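Alpha-l-arabinofuranosidase domain protein (Thermotoga maritima, PDB 4ATW) probably hydrolyses terminal alpha-L-arabinofuranosyl residues from arabinose-containing polysaccharides and oligosaccharides, as a thermostable glycoside hydrolase. Local coordinates at residues Y244-T249 and L299-F304; E337-I342 and N446-P451; K430-Y435 and S477-E482; R256-K261 and Q313-I318; V434-G439 and D455-T460. One frame throughout, in Å; residues are numbered along the deposited sequence.

Interaction 1. Residues Y244-T249 and L299-F304; sequences YETVST and LKDGIF
Two neighbouring crossovers of the (beta/alpha)8 barrel meet here: the short helix 243-247, which follows barrel strand 231-238, lies against the first turns of helix 299-313, which follows strand 276-284. The denser part gathers round Thr246, whose CB points at the partner helix. The aliphatic arm of Lys300 crosses the Thr246 side chain at about a right angle, with CD 3.8 Å from Thr246 CB. Lys300 leaves its helix with CG anti to the backbone N (chi1 172°), then bends at chi3 and chi4, so that NZ swings back to its own neighbour and forms a salt bridge with Asp301 OD1 at 2.9 Å, reached from above the carboxylate plane. The other oxygen of Asp301 is held by Arg287, so this buried charge has two basic partners. Val247 takes an almost equal share, its CG1 lying 3.6 Å from Ile303 CG2 with the two side chains pointing the same way. The far side of the short helix is more open: the partly exposed Tyr244 and Glu245 take no part, Tyr244 packing on strands 360-376 and 383-398, its OH bonded to Glu415. Phe304 completes the contact at the C-terminal end of 244-249: its CD1 comes within 3.5 Å of Thr246 O, and that oxygen accepts a hydrogen bond, in its carbonyl plane, from Thr249 OG1 at 2.7 Å.

Interaction 2. Residues E337-I342 and N446-P451; sequences EKDGLI and NTMENP
Met448 starts with CG anti to the backbone N (chi1 -161°) and then folds at chi2 and chi3 (67° and 87°), which carries its thioether across to segment 337-342. Its CE settles 3.4 Å from Glu337 CB and 3.9 Å from Asp339 OD1, while SD lies 3.4 Å from Leu341 O, so one side chain touches both the type I turn Glu337-Gly340 and the strand that follows it. Ile342, with CG1 anti to its backbone N, reaches the loop's main chain, CD1 lying 3.4 Å from Asn446 O. An alanine here would probably cost the buried part of the contact, since CG1 and CD1 make its approach to Asn446. The loop is shaped by an ST motif in which Thr447 OG1 accepts from Asn450 N at 2.8 Å. The turn joins strands 334-337 and 340-343 of a small hairpin; Leu341 packs on helix 51-58, whereas the 446-451 loop runs between strands 433-438 and 455-457.

Interaction 3. Residues K430-Y435 and S477-E482; sequences KKATVY and SVIEVE
Antiparallel pairing in the C-terminal beta domain joins strand 433-438 to the last strand of the chain, 475-481, their short axes running at 157°. Thr433 and Glu480 form a hydrogen-bonded pair, Thr433 N reaching Glu480 O at 3.1 Å and Glu480 N returning to Thr433 O at 3.0 Å. Tyr435 and Val478 repeat this, with Val478 N 2.9 Å from Tyr435 O. Between them Val434 and Ile479 make a non-hydrogen-bonded pair, lying side by side with CG1 of each 3.6 Å apart, and Ala432 CB continues the apolar row against Val481 CB, also at 3.6 Å. On the opposite face the extended Glu480 crosses Tyr435 obliquely, ring and carboxylate planes 49° apart. Glu480 CB lies at the ring edge, in its plane, 3.8 Å from Tyr435 CE1. His356 binds Glu480 OE1 and stacks on the Tyr435 ring, tying the two together. An alanine at Tyr435 would probably loosen this group, losing the stack on His356 and the ring edge beside Glu480, though the main-chain bonds need no ring. Such alternation marks a regular antiparallel sheet, here part of the C-terminal beta domain, consistent with the beta-sandwich that accompanies the barrel in related arabinofuranosidases.

Interaction 4. Residues R256-K261 and Q313-I318; sequences RLIGVK and QKMSDI
On the side of the (beta/alpha)8 barrel where its strands begin, helix 250-265 is met by the loop leading from helix 299-313 to the last barrel strand, 321-322. Two loop side chains, Met315 and Ile318, both start out toward the helix and touch it about one turn apart. Ile318 and Lys261 cross at about a right angle: CD1 of the isoleucine comes to 3.5 Å from Lys261 CG and 3.8 Å from Lys261 CB, meeting the lysine through its methylenes. Ile318 holds CG1 between its backbone N and carbonyl carbon (chi1 81°), the crowded position. Lys261 sets CG anti to the backbone N (chi1 -165°) and bends at chi2, which offers the near part of the chain to the isoleucine while NZ forms a salt bridge with Asp265 on its own helix. Met315 too touches with its terminal methyl, but against the segment's first turn: a bend at chi3 (74°) brings CE to 3.9 Å from Leu257 CB, and Ile258 CG2 grazes the same methyl at 4.4 Å. Leu257 also packs on Ile277 of strand 276-284, and Ile318 is hydrogen-bonded through its backbone to that same residue, so helix, loop and barrel strand converge there. The contact is modest, burying 186 Å², and rests on carbon-to-carbon packing. The two loop residues are also joined by a backbone bond from Ile318 N to Met315 O, 2.8 Å long.

Interaction 5. Residues V434-G439 and D455-T460; sequences VYTLTG and DITSET
Main-chain hydrogen bonds carry the pairing of strand 433-438 with the short strand 455-457, an antiparallel match with axes at 154°. Thr436 and Thr457 form the central pair: Thr457 N gives to Thr436 O at 3.1 Å, in the carbonyl plane, and Thr436 N gives to Thr457 O at 3.2 Å from above that carbonyl's plane. Thr436 O also takes a weak bond from Thr457 OG1. Past the end of the short strand, Val434 N reaches Glu459 O at 2.8 Å, almost along the C=O axis (169°). At the other end the chains diverge, Thr438 O and Asp455 N standing 3.6 Å apart; Asp455 OD1 accepts from the next backbone N, that of Ile456, at 2.6 Å. Two CA-H...O contacts add to the bonds, Ile456 CA to Thr436 O and Ser458 CA to Val434 O. Apolar contacts come from Ile456, which lies between two residues of the longer strand: its CG2 is 3.9 Å from Tyr435 CB, and its CG1 is 4.2 Å from Leu437 CB. Ser458 CB meets the tyrosine ring obliquely, 4.0 Å from Tyr435 CD2. Helix 345-355 backs this apolar group, its Leu352 touching Tyr435, Leu437 and Ile456 together, while on the face that carries Thr436 and Thr438, Thr438 OG1 is bonded to Phe474 O, just ahead of strand 475-481.

How the interactions relate
Interactions 3 and 5 share Val434 and Tyr435: strand 433-438 pairs with 475-481 on one flank and with 455-457 on the other, the contact centres about 11 Å apart. Interaction 2 involves the loop joining the two strands of interaction 5, its centre about 21 Å away. Interactions 1 and 4 join the same successive barrel crossovers, their centres about 19 Å apart. Interactions 1 and 5 touch, Leu299 CD2 packing 3.7 Å from Gly439 N, one place where barrel and beta domain meet; the Cys306-Cys476 disulfide also ties helix 299-313 to strand 475-481. In (beta/alpha)8 enzymes the active site lies at the C-terminal strand ends, and helix 243-247 of interaction 1 follows one such end.

Interaction 1. Residues Y244-T249 and L299-F304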
# COMPACT_ATOMS: atom_id res chain seq x y z
N TYR A 244 11.26 -8.42 -17.24
CA TYR A 244 12.30 -7.69 -16.50
C TYR A 244 12.09 -6.20 -16.38
O TYR A 244 12.34 -5.62 -15.33
CB TYR A 244 13.66 -7.94 -17.11
CG TYR A 244 14.22 -9.32 -16.87
CD1 TYR A 244 14.47 -9.78 -15.59
CD2 TYR A 244 14.55 -10.15 -17.94
CE1 TYR A 244 15.04 -11.02 -15.37
CE2 TYR A 244 15.12 -11.39 -17.73
CZ TYR A 244 15.37 -11.83 -16.45
OH TYR A 244 15.94 -13.08 -16.30
N GLU A 245 11.65 -5.56 -17.47
CA GLU A 245 11.41 -4.13 -17.42
C GLU A 245 10.44 -3.92 -16.28
O GLU A 245 10.48 -2.89 -15.63
CB GLU A 245 10.78 -3.62 -18.72
CG GLU A 245 11.69 -3.68 -19.91
CD GLU A 245 11.15 -2.89 -21.10
OE1 GLU A 245 10.09 -2.23 -20.96
OE2 GLU A 245 11.80 -2.91 -22.17
N THR A 246 9.57 -4.89 -16.03
CA THR A 246 8.60 -4.75 -14.95
C THR A 246 9.16 -5.09 -13.57
O THR A 246 9.10 -4.28 -12.66
CB THR A 246 7.31 -5.58 -15.23
OG1 THR A 246 6.67 -5.08 -16.41
CG2 THR A 246 6.32 -5.44 -14.10
N VAL A 247 9.71 -6.28 -13.39
CA VAL A 247 10.23 -6.60 -12.06
C VAL A 247 11.40 -5.72 -11.66
O VAL A 247 11.48 -5.31 -10.52
CB VAL A 247 10.68 -8.08 -11.90
CG1 VAL A 247 9.52 -9.00 -12.08
CG2 VAL A 247 11.78 -8.40 -12.89
N SER A 248 12.29 -5.43 -12.58
CA SER A 248 13.46 -4.62 -12.25
C SER A 248 13.18 -3.21 -11.70
O SER A 248 14.06 -2.59 -11.09
CB SER A 248 14.39 -4.50 -13.45
OG SER A 248 13.90 -3.59 -14.42
N THR A 249 11.96 -2.71 -11.89
CA THR A 249 11.66 -1.39 -11.41
C THR A 249 11.48 -1.39 -9.91
O THR A 249 11.15 -0.35 -9.34
CB THR A 249 10.38 -0.80 -12.02
OG1 THR A 249 9.32 -1.73 -11.84
CG2 THR A 249 10.58 -0.49 -13.49
N LEU A 299 1.28 -12.97 -13.09
CA LEU A 299 2.39 -13.36 -12.21
C LEU A 299 3.59 -12.41 -12.24
O LEU A 299 4.21 -12.15 -11.22
CB LEU A 299 2.87 -14.77 -12.54
CG LEU A 299 4.01 -15.28 -11.67
CD1 LEU A 299 3.59 -15.43 -10.23
CD2 LEU A 299 4.47 -16.61 -12.21
N LYS A 300 3.92 -11.91 -13.43
CA LYS A 300 5.01 -10.96 -13.61
C LYS A 300 4.82 -9.85 -12.59
O LYS A 300 5.71 -9.59 -11.78
CB LYS A 300 4.95 -10.37 -15.01
CG LYS A 300 5.92 -9.23 -15.27
CD LYS A 300 5.74 -8.66 -16.70
CE LYS A 300 4.73 -7.50 -16.80
NZ LYS A 300 3.30 -7.85 -16.62
N ASP A 301 3.64 -9.22 -12.62
CA ASP A 301 3.31 -8.13 -11.73
C ASP A 301 3.33 -8.54 -10.29
O ASP A 301 3.76 -7.78 -9.42
CB ASP A 301 1.95 -7.58 -12.09
CG ASP A 301 1.85 -7.22 -13.56
OD1 ASP A 301 2.77 -6.55 -14.08
OD2 ASP A 301 0.84 -7.61 -14.19
N GLY A 302 2.86 -9.76 -10.02
CA GLY A 302 2.85 -10.24 -8.65
C GLY A 302 4.25 -10.35 -8.05
O GLY A 302 4.45 -10.14 -6.84
N ILE A 303 5.21 -10.71 -8.89
CA ILE A 303 6.60 -10.82 -8.45
C ILE A 303 7.09 -9.42 -8.08
O ILE A 303 7.75 -9.25 -7.06
CB ILE A 303 7.49 -11.43 -9.56
CG1 ILE A 303 7.14 -12.92 -9.73
CG2 ILE A 303 8.97 -11.20 -9.25
CD1 ILE A 303 7.26 -13.75 -8.47
N PHE A 304 6.75 -8.43 -8.90
CA PHE A 304 7.15 -7.05 -8.62
C PHE A 304 6.63 -6.66 -7.26
O PHE A 304 7.33 -6.08 -6.44
CB PHE A 304 6.58 -6.10 -9.67
CG PHE A 304 6.60 -4.67 -9.24
CD1 PHE A 304 7.76 -3.89 -9.41
CD2 PHE A 304 5.52 -4.13 -8.57
CE1 PHE A 304 7.83 -2.60 -8.91
CE2 PHE A 304 5.58 -2.84 -8.07
CZ PHE A 304 6.74 -2.07 -8.24

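Interaction 2. Residues E337-I342 and N446-P451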
# COMPACT_ATOMS: atom_id res chain seq x y z
N GLU A 337 -16.89 -9.47 -9.48
CA GLU A 337 -17.90 -9.67 -10.50
C GLU A 337 -19.20 -9.83 -9.72
O GLU A 337 -19.18 -10.21 -8.55
CB GLU A 337 -17.60 -10.90 -11.32
CG GLU A 337 -17.90 -10.70 -12.76
CD GLU A 337 -16.85 -9.86 -13.44
OE1 GLU A 337 -15.66 -10.23 -13.38
OE2 GLU A 337 -17.22 -8.83 -14.03
N LYS A 338 -20.32 -9.50 -10.36
CA LYS A 338 -21.66 -9.58 -9.77
C LYS A 338 -21.91 -10.87 -9.00
O LYS A 338 -22.68 -10.88 -8.04
CB LYS A 338 -22.69 -9.45 -10.88
CG LYS A 338 -22.15 -10.00 -12.22
CD LYS A 338 -23.24 -10.45 -13.22
CE LYS A 338 -23.92 -11.73 -12.78
NZ LYS A 338 -24.98 -12.18 -13.73
N ASP A 339 -21.24 -11.95 -9.42
CA ASP A 339 -21.40 -13.28 -8.82
C ASP A 339 -20.14 -13.99 -8.25
O ASP A 339 -20.19 -15.18 -7.92
CB ASP A 339 -22.03 -14.22 -9.85
CG ASP A 339 -21.18 -14.35 -11.10
OD1 ASP A 339 -19.97 -14.10 -11.03
OD2 ASP A 339 -21.73 -14.72 -12.15
N GLY A 340 -19.02 -13.29 -8.15
CA GLY A 340 -17.84 -13.94 -7.64
C GLY A 340 -16.68 -13.04 -7.33
O GLY A 340 -16.77 -11.81 -7.34
N LEU A 341 -15.57 -13.69 -7.08
CA LEU A 341 -14.33 -13.03 -6.71
C LEU A 341 -13.27 -13.77 -7.51
O LEU A 341 -13.57 -14.77 -8.14
CB LEU A 341 -13.90 -13.60 -5.39
CG LEU A 341 -13.29 -12.68 -4.37
CD1 LEU A 341 -14.09 -11.40 -4.32
CD2 LEU A 341 -13.28 -13.41 -3.04
N ILE A 342 -12.04 -13.26 -7.46
CA ILE A 342 -10.85 -13.81 -8.13
C ILE A 342 -9.67 -13.02 -7.57
O ILE A 342 -9.71 -11.79 -7.49
CB ILE A 342 -11.03 -13.51 -9.67
CG1 ILE A 342 -9.77 -13.89 -10.46
CG2 ILE A 342 -11.33 -12.09 -9.92
CD1 ILE A 342 -8.58 -12.99 -10.29
N ASN A 446 -5.07 -15.80 -12.47
CA ASN A 446 -6.23 -16.56 -12.00
C ASN A 446 -7.49 -16.09 -12.67
O ASN A 446 -7.64 -14.91 -12.94
CB ASN A 446 -6.39 -16.44 -10.48
CG ASN A 446 -5.25 -17.08 -9.73
OD1 ASN A 446 -5.26 -17.14 -8.50
ND2 ASN A 446 -4.26 -17.56 -10.47
N THR A 447 -8.40 -17.02 -12.93
CA THR A 447 -9.67 -16.67 -13.56
C THR A 447 -10.81 -17.10 -12.67
O THR A 447 -10.59 -17.63 -11.58
CB THR A 447 -9.82 -17.35 -14.91
OG1 THR A 447 -9.86 -18.78 -14.75
CG2 THR A 447 -8.66 -16.96 -15.80
N MET A 448 -12.03 -16.87 -13.15
CA MET A 448 -13.20 -17.26 -12.39
C MET A 448 -13.25 -18.80 -12.28
O MET A 448 -13.67 -19.36 -11.26
CB MET A 448 -14.44 -16.71 -13.08
CG MET A 448 -15.66 -16.65 -12.18
SD MET A 448 -15.52 -15.45 -10.85
CE MET A 448 -16.11 -13.94 -11.69
N GLU A 449 -12.80 -19.48 -13.34
CA GLU A 449 -12.77 -20.95 -13.38
C GLU A 449 -11.48 -21.61 -12.90
O GLU A 449 -11.46 -22.81 -12.61
CB GLU A 449 -13.08 -21.44 -14.80
CG GLU A 449 -14.56 -21.57 -15.10
CD GLU A 449 -14.90 -22.89 -15.80
OE1 GLU A 449 -14.67 -23.96 -15.21
OE2 GLU A 449 -15.40 -22.84 -16.95
N ASN A 450 -10.40 -20.83 -12.85
CA ASN A 450 -9.09 -21.30 -12.39
C ASN A 450 -8.58 -20.38 -11.30
O ASN A 450 -7.52 -19.78 -11.44
CB ASN A 450 -8.09 -21.28 -13.53
CG ASN A 450 -8.26 -22.43 -14.47
OD1 ASN A 450 -8.05 -23.58 -14.08
ND2 ASN A 450 -8.65 -22.13 -15.71
N PRO A 451 -9.30 -20.28 -10.18
CA PRO A 451 -8.89 -19.41 -9.08
C PRO A 451 -7.62 -19.85 -8.41
O PRO A 451 -7.31 -19.37 -7.31
CB PRO A 451 -10.07 -19.49 -8.15
CG PRO A 451 -10.42 -20.94 -8.27
CD PRO A 451 -10.42 -21.14 -9.77

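Interaction 3. Residues K430-Y435 and S477-E482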
# COMPACT_ATOMS: atom_id res chain seq x y z
N LYS A 430 16.40 -28.36 12.23
CA LYS A 430 14.96 -28.26 12.48
C LYS A 430 14.22 -28.72 11.22
O LYS A 430 14.83 -28.99 10.18
CB LYS A 430 14.56 -26.83 12.82
CG LYS A 430 15.73 -25.89 13.06
CD LYS A 430 16.34 -26.04 14.45
CE LYS A 430 15.57 -25.23 15.46
NZ LYS A 430 16.38 -25.05 16.68
N LYS A 431 12.90 -28.81 11.32
CA LYS A 431 12.10 -29.25 10.19
C LYS A 431 11.22 -28.10 9.73
O LYS A 431 10.00 -28.13 9.89
CB LYS A 431 11.23 -30.44 10.60
CG LYS A 431 10.89 -31.39 9.46
CD LYS A 431 12.10 -32.23 9.07
CE LYS A 431 12.53 -33.17 10.20
NZ LYS A 431 13.88 -33.75 9.98
N ALA A 432 11.84 -27.08 9.15
CA ALA A 432 11.12 -25.92 8.64
C ALA A 432 10.21 -26.22 7.43
O ALA A 432 10.40 -27.21 6.73
CB ALA A 432 12.12 -24.84 8.28
N THR A 433 9.24 -25.34 7.20
CA THR A 433 8.32 -25.49 6.07
C THR A 433 8.42 -24.24 5.16
O THR A 433 8.45 -23.13 5.67
CB THR A 433 6.88 -25.70 6.58
OG1 THR A 433 5.95 -25.19 5.62
CG2 THR A 433 6.68 -25.05 7.97
N VAL A 434 8.50 -24.42 3.84
CA VAL A 434 8.61 -23.26 2.95
C VAL A 434 7.40 -22.99 2.10
O VAL A 434 6.93 -23.88 1.36
CB VAL A 434 9.83 -23.34 1.96
CG1 VAL A 434 11.05 -23.86 2.67
CG2 VAL A 434 9.50 -24.18 0.72
N TYR A 435 6.88 -21.77 2.18
CA TYR A 435 5.73 -21.42 1.36
C TYR A 435 6.23 -20.63 0.20
O TYR A 435 6.79 -19.57 0.39
CB TYR A 435 4.72 -20.59 2.13
CG TYR A 435 4.41 -21.17 3.47
CD1 TYR A 435 5.28 -20.98 4.54
CD2 TYR A 435 3.25 -21.90 3.67
CE1 TYR A 435 4.99 -21.50 5.80
CE2 TYR A 435 2.95 -22.44 4.93
CZ TYR A 435 3.83 -22.23 6.00
OH TYR A 435 3.55 -22.73 7.25
N SER A 477 9.57 -16.82 -2.23
CA SER A 477 9.42 -17.84 -1.21
C SER A 477 9.74 -17.35 0.20
O SER A 477 10.52 -16.43 0.39
CB SER A 477 10.33 -19.02 -1.55
OG SER A 477 10.20 -19.44 -2.90
N VAL A 478 9.12 -17.96 1.19
CA VAL A 478 9.37 -17.63 2.58
C VAL A 478 9.63 -18.94 3.32
O VAL A 478 8.73 -19.78 3.51
CB VAL A 478 8.16 -16.98 3.27
CG1 VAL A 478 8.52 -16.65 4.73
CG2 VAL A 478 7.72 -15.77 2.49
N ILE A 479 10.88 -19.12 3.73
CA ILE A 479 11.24 -20.31 4.46
C ILE A 479 10.89 -19.98 5.91
O ILE A 479 11.45 -19.05 6.49
CB ILE A 479 12.76 -20.61 4.30
CG1 ILE A 479 13.09 -20.91 2.84
CG2 ILE A 479 13.14 -21.80 5.12
CD1 ILE A 479 14.57 -21.10 2.51
N GLU A 480 9.94 -20.71 6.47
CA GLU A 480 9.50 -20.46 7.84
C GLU A 480 10.07 -21.52 8.75
O GLU A 480 9.60 -22.66 8.77
CB GLU A 480 7.99 -20.49 7.92
CG GLU A 480 7.43 -19.99 9.20
CD GLU A 480 5.92 -19.84 9.13
OE1 GLU A 480 5.45 -18.87 8.48
OE2 GLU A 480 5.20 -20.70 9.70
N VAL A 481 11.07 -21.12 9.52
CA VAL A 481 11.80 -22.02 10.42
C VAL A 481 11.66 -21.71 11.89
O VAL A 481 10.82 -20.91 12.27
CB VAL A 481 13.33 -21.98 10.06
CG1 VAL A 481 13.91 -20.63 10.42
CG2 VAL A 481 14.11 -23.11 10.77
N GLU A 482 12.51 -22.35 12.70
CA GLU A 482 12.57 -22.21 14.16
C GLU A 482 11.23 -22.63 14.76
O GLU A 482 10.81 -22.00 15.74
CB GLU A 482 12.92 -20.76 14.55
CG GLU A 482 14.15 -20.59 15.47
CD GLU A 482 13.93 -21.22 16.85
OE1 GLU A 482 12.84 -21.80 17.07
OE2 GLU A 482 14.84 -21.14 17.71
OXT GLU A 482 10.61 -23.59 14.24

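Interaction 4. Residues R256-K261 and Q313-I318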
# COMPACT_ATOMS: atom_id res chain seq x y z
N ARG A 256 14.50 5.83 -5.87
CA ARG A 256 13.56 6.93 -5.80
C ARG A 256 13.27 7.29 -4.36
O ARG A 256 13.34 8.46 -4.00
CB ARG A 256 12.27 6.57 -6.51
CG ARG A 256 11.82 7.62 -7.47
CD ARG A 256 12.45 7.47 -8.81
NE ARG A 256 11.37 7.37 -9.77
CZ ARG A 256 11.52 7.40 -11.09
NH1 ARG A 256 12.75 7.51 -11.60
NH2 ARG A 256 10.44 7.28 -11.88
N LEU A 257 12.98 6.27 -3.56
CA LEU A 257 12.69 6.48 -2.16
C LEU A 257 13.90 7.08 -1.45
O LEU A 257 13.77 8.07 -0.71
CB LEU A 257 12.27 5.16 -1.53
CG LEU A 257 10.91 4.62 -2.04
CD1 LEU A 257 10.65 3.20 -1.61
CD2 LEU A 257 9.79 5.53 -1.54
N ILE A 258 15.09 6.53 -1.70
CA ILE A 258 16.26 7.09 -1.02
C ILE A 258 16.48 8.52 -1.47
O ILE A 258 17.07 9.33 -0.75
CB ILE A 258 17.56 6.28 -1.23
CG1 ILE A 258 18.21 6.68 -2.52
CG2 ILE A 258 17.27 4.79 -1.21
CD1 ILE A 258 19.38 5.82 -2.89
N GLY A 259 16.01 8.82 -2.67
CA GLY A 259 16.13 10.16 -3.19
C GLY A 259 15.35 11.06 -2.25
O GLY A 259 15.92 11.88 -1.52
N VAL A 260 14.04 10.88 -2.23
CA VAL A 260 13.17 11.66 -1.37
C VAL A 260 13.72 11.67 0.04
O VAL A 260 13.67 12.70 0.70
CB VAL A 260 11.78 11.06 -1.32
CG1 VAL A 260 10.91 11.78 -0.30
CG2 VAL A 260 11.17 11.13 -2.70
N LYS A 261 14.26 10.53 0.48
CA LYS A 261 14.81 10.42 1.82
C LYS A 261 15.85 11.49 2.05
O LYS A 261 15.81 12.23 3.05
CB LYS A 261 15.43 9.07 2.04
CG LYS A 261 15.70 8.76 3.51
CD LYS A 261 16.70 9.71 4.12
CE LYS A 261 17.42 9.06 5.28
NZ LYS A 261 18.91 8.90 5.03
N GLN A 313 10.17 -4.20 3.55
CA GLN A 313 10.46 -4.97 4.75
C GLN A 313 11.78 -4.44 5.32
O GLN A 313 11.92 -4.23 6.54
CB GLN A 313 10.50 -6.46 4.40
CG GLN A 313 10.45 -7.39 5.59
CD GLN A 313 9.67 -8.71 5.34
OE1 GLN A 313 8.45 -8.69 5.14
NE2 GLN A 313 10.39 -9.86 5.36
N LYS A 314 12.73 -4.15 4.44
CA LYS A 314 14.00 -3.68 4.95
C LYS A 314 14.23 -2.20 4.92
O LYS A 314 15.35 -1.78 5.15
CB LYS A 314 15.20 -4.39 4.30
CG LYS A 314 15.07 -4.76 2.84
CD LYS A 314 16.15 -5.77 2.48
CE LYS A 314 16.30 -5.97 0.99
NZ LYS A 314 17.48 -6.82 0.71
N MET A 315 13.17 -1.42 4.67
CA MET A 315 13.30 0.03 4.65
C MET A 315 12.22 0.73 5.46
O MET A 315 12.14 1.96 5.49
CB MET A 315 13.24 0.56 3.22
CG MET A 315 14.58 0.59 2.53
SD MET A 315 14.43 0.95 0.80
CE MET A 315 14.05 2.68 0.86
N SER A 316 11.39 -0.06 6.13
CA SER A 316 10.29 0.49 6.91
C SER A 316 10.71 1.57 7.88
O SER A 316 9.86 2.22 8.48
CB SER A 316 9.59 -0.63 7.69
OG SER A 316 10.52 -1.33 8.50
N ASP A 317 12.02 1.77 8.04
CA ASP A 317 12.49 2.79 8.96
C ASP A 317 12.37 4.17 8.35
O ASP A 317 12.21 5.15 9.08
CB ASP A 317 13.93 2.50 9.47
CG ASP A 317 14.92 2.27 8.35
OD1 ASP A 317 14.57 1.58 7.38
OD2 ASP A 317 16.07 2.75 8.46
N ILE A 318 12.42 4.26 7.03
CA ILE A 318 12.25 5.56 6.40
C ILE A 318 10.91 5.63 5.64
O ILE A 318 10.40 6.71 5.36
CB ILE A 318 13.36 5.88 5.42
CG1 ILE A 318 13.09 5.21 4.11
CG2 ILE A 318 14.68 5.43 5.94
CD1 ILE A 318 13.86 5.80 3.05

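Interaction 5. Residues V434-G439 and D455-T460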
# COMPACT_ATOMS: atom_id res chain seq x y z
N VAL A 434 8.50 -24.42 3.84
CA VAL A 434 8.61 -23.26 2.95
C VAL A 434 7.40 -22.99 2.10
O VAL A 434 6.93 -23.88 1.36
CB VAL A 434 9.83 -23.34 1.96
CG1 VAL A 434 11.05 -23.86 2.67
CG2 VAL A 434 9.50 -24.18 0.72
N TYR A 435 6.88 -21.77 2.18
CA TYR A 435 5.73 -21.42 1.36
C TYR A 435 6.23 -20.63 0.20
O TYR A 435 6.79 -19.57 0.39
CB TYR A 435 4.72 -20.59 2.13
CG TYR A 435 4.41 -21.17 3.47
CD1 TYR A 435 5.28 -20.98 4.54
CD2 TYR A 435 3.25 -21.90 3.67
CE1 TYR A 435 4.99 -21.50 5.80
CE2 TYR A 435 2.95 -22.44 4.93
CZ TYR A 435 3.83 -22.23 6.00
OH TYR A 435 3.55 -22.73 7.25
N THR A 436 6.04 -21.16 -1.00
CA THR A 436 6.50 -20.47 -2.19
C THR A 436 5.35 -20.12 -3.13
O THR A 436 4.34 -20.85 -3.22
CB THR A 436 7.55 -21.32 -2.92
OG1 THR A 436 6.89 -22.17 -3.86
CG2 THR A 436 8.31 -22.20 -1.92
N LEU A 437 5.50 -19.00 -3.83
CA LEU A 437 4.47 -18.52 -4.75
C LEU A 437 4.98 -18.30 -6.16
O LEU A 437 5.85 -17.46 -6.40
CB LEU A 437 3.86 -17.21 -4.23
CG LEU A 437 3.07 -16.34 -5.20
CD1 LEU A 437 1.90 -17.10 -5.80
CD2 LEU A 437 2.60 -15.11 -4.45
N THR A 438 4.41 -19.06 -7.09
CA THR A 438 4.80 -18.94 -8.49
C THR A 438 3.67 -19.57 -9.29
O THR A 438 2.59 -19.78 -8.75
CB THR A 438 6.14 -19.69 -8.79
OG1 THR A 438 6.66 -19.29 -10.07
CG2 THR A 438 5.91 -21.20 -8.77
N GLY A 439 3.94 -19.85 -10.57
CA GLY A 439 2.93 -20.46 -11.41
C GLY A 439 3.47 -20.87 -12.77
O GLY A 439 4.65 -20.71 -13.03
N ASP A 455 -0.62 -19.50 -7.22
CA ASP A 455 -0.99 -19.64 -5.81
C ASP A 455 0.19 -19.99 -4.89
O ASP A 455 1.32 -20.18 -5.36
CB ASP A 455 -2.08 -20.71 -5.71
CG ASP A 455 -3.04 -20.47 -4.57
OD1 ASP A 455 -2.68 -19.74 -3.63
OD2 ASP A 455 -4.16 -21.01 -4.61
N ILE A 456 -0.09 -20.05 -3.59
CA ILE A 456 0.91 -20.37 -2.58
C ILE A 456 0.84 -21.83 -2.23
O ILE A 456 -0.25 -22.38 -2.07
CB ILE A 456 0.67 -19.59 -1.28
CG1 ILE A 456 0.71 -18.09 -1.57
CG2 ILE A 456 1.72 -19.98 -0.23
CD1 ILE A 456 0.41 -17.23 -0.36
N THR A 457 2.00 -22.46 -2.07
CA THR A 457 2.07 -23.90 -1.74
C THR A 457 3.16 -24.24 -0.73
O THR A 457 4.33 -23.88 -0.89
CB THR A 457 2.35 -24.70 -3.00
OG1 THR A 457 3.60 -24.24 -3.55
CG2 THR A 457 1.22 -24.49 -4.04
N SER A 458 2.78 -24.96 0.32
CA SER A 458 3.74 -25.33 1.35
C SER A 458 4.52 -26.56 0.91
O SER A 458 4.24 -27.17 -0.11
CB SER A 458 3.03 -25.73 2.66
OG SER A 458 2.18 -26.85 2.49
N GLU A 459 5.52 -26.91 1.71
CA GLU A 459 6.36 -28.05 1.43
C GLU A 459 7.30 -28.09 2.63
O GLU A 459 7.77 -27.05 3.09
CB GLU A 459 7.14 -27.72 0.15
CG GLU A 459 8.00 -28.87 -0.37
CD GLU A 459 9.46 -28.45 -0.58
OE1 GLU A 459 10.11 -28.10 0.43
OE2 GLU A 459 9.96 -28.48 -1.73
N THR A 460 7.58 -29.29 3.14
CA THR A 460 8.45 -29.39 4.30
C THR A 460 9.90 -29.60 3.95
O THR A 460 10.24 -30.10 2.89
CB THR A 460 7.98 -30.49 5.24
OG1 THR A 460 6.59 -30.29 5.51
CG2 THR A 460 8.74 -30.44 6.58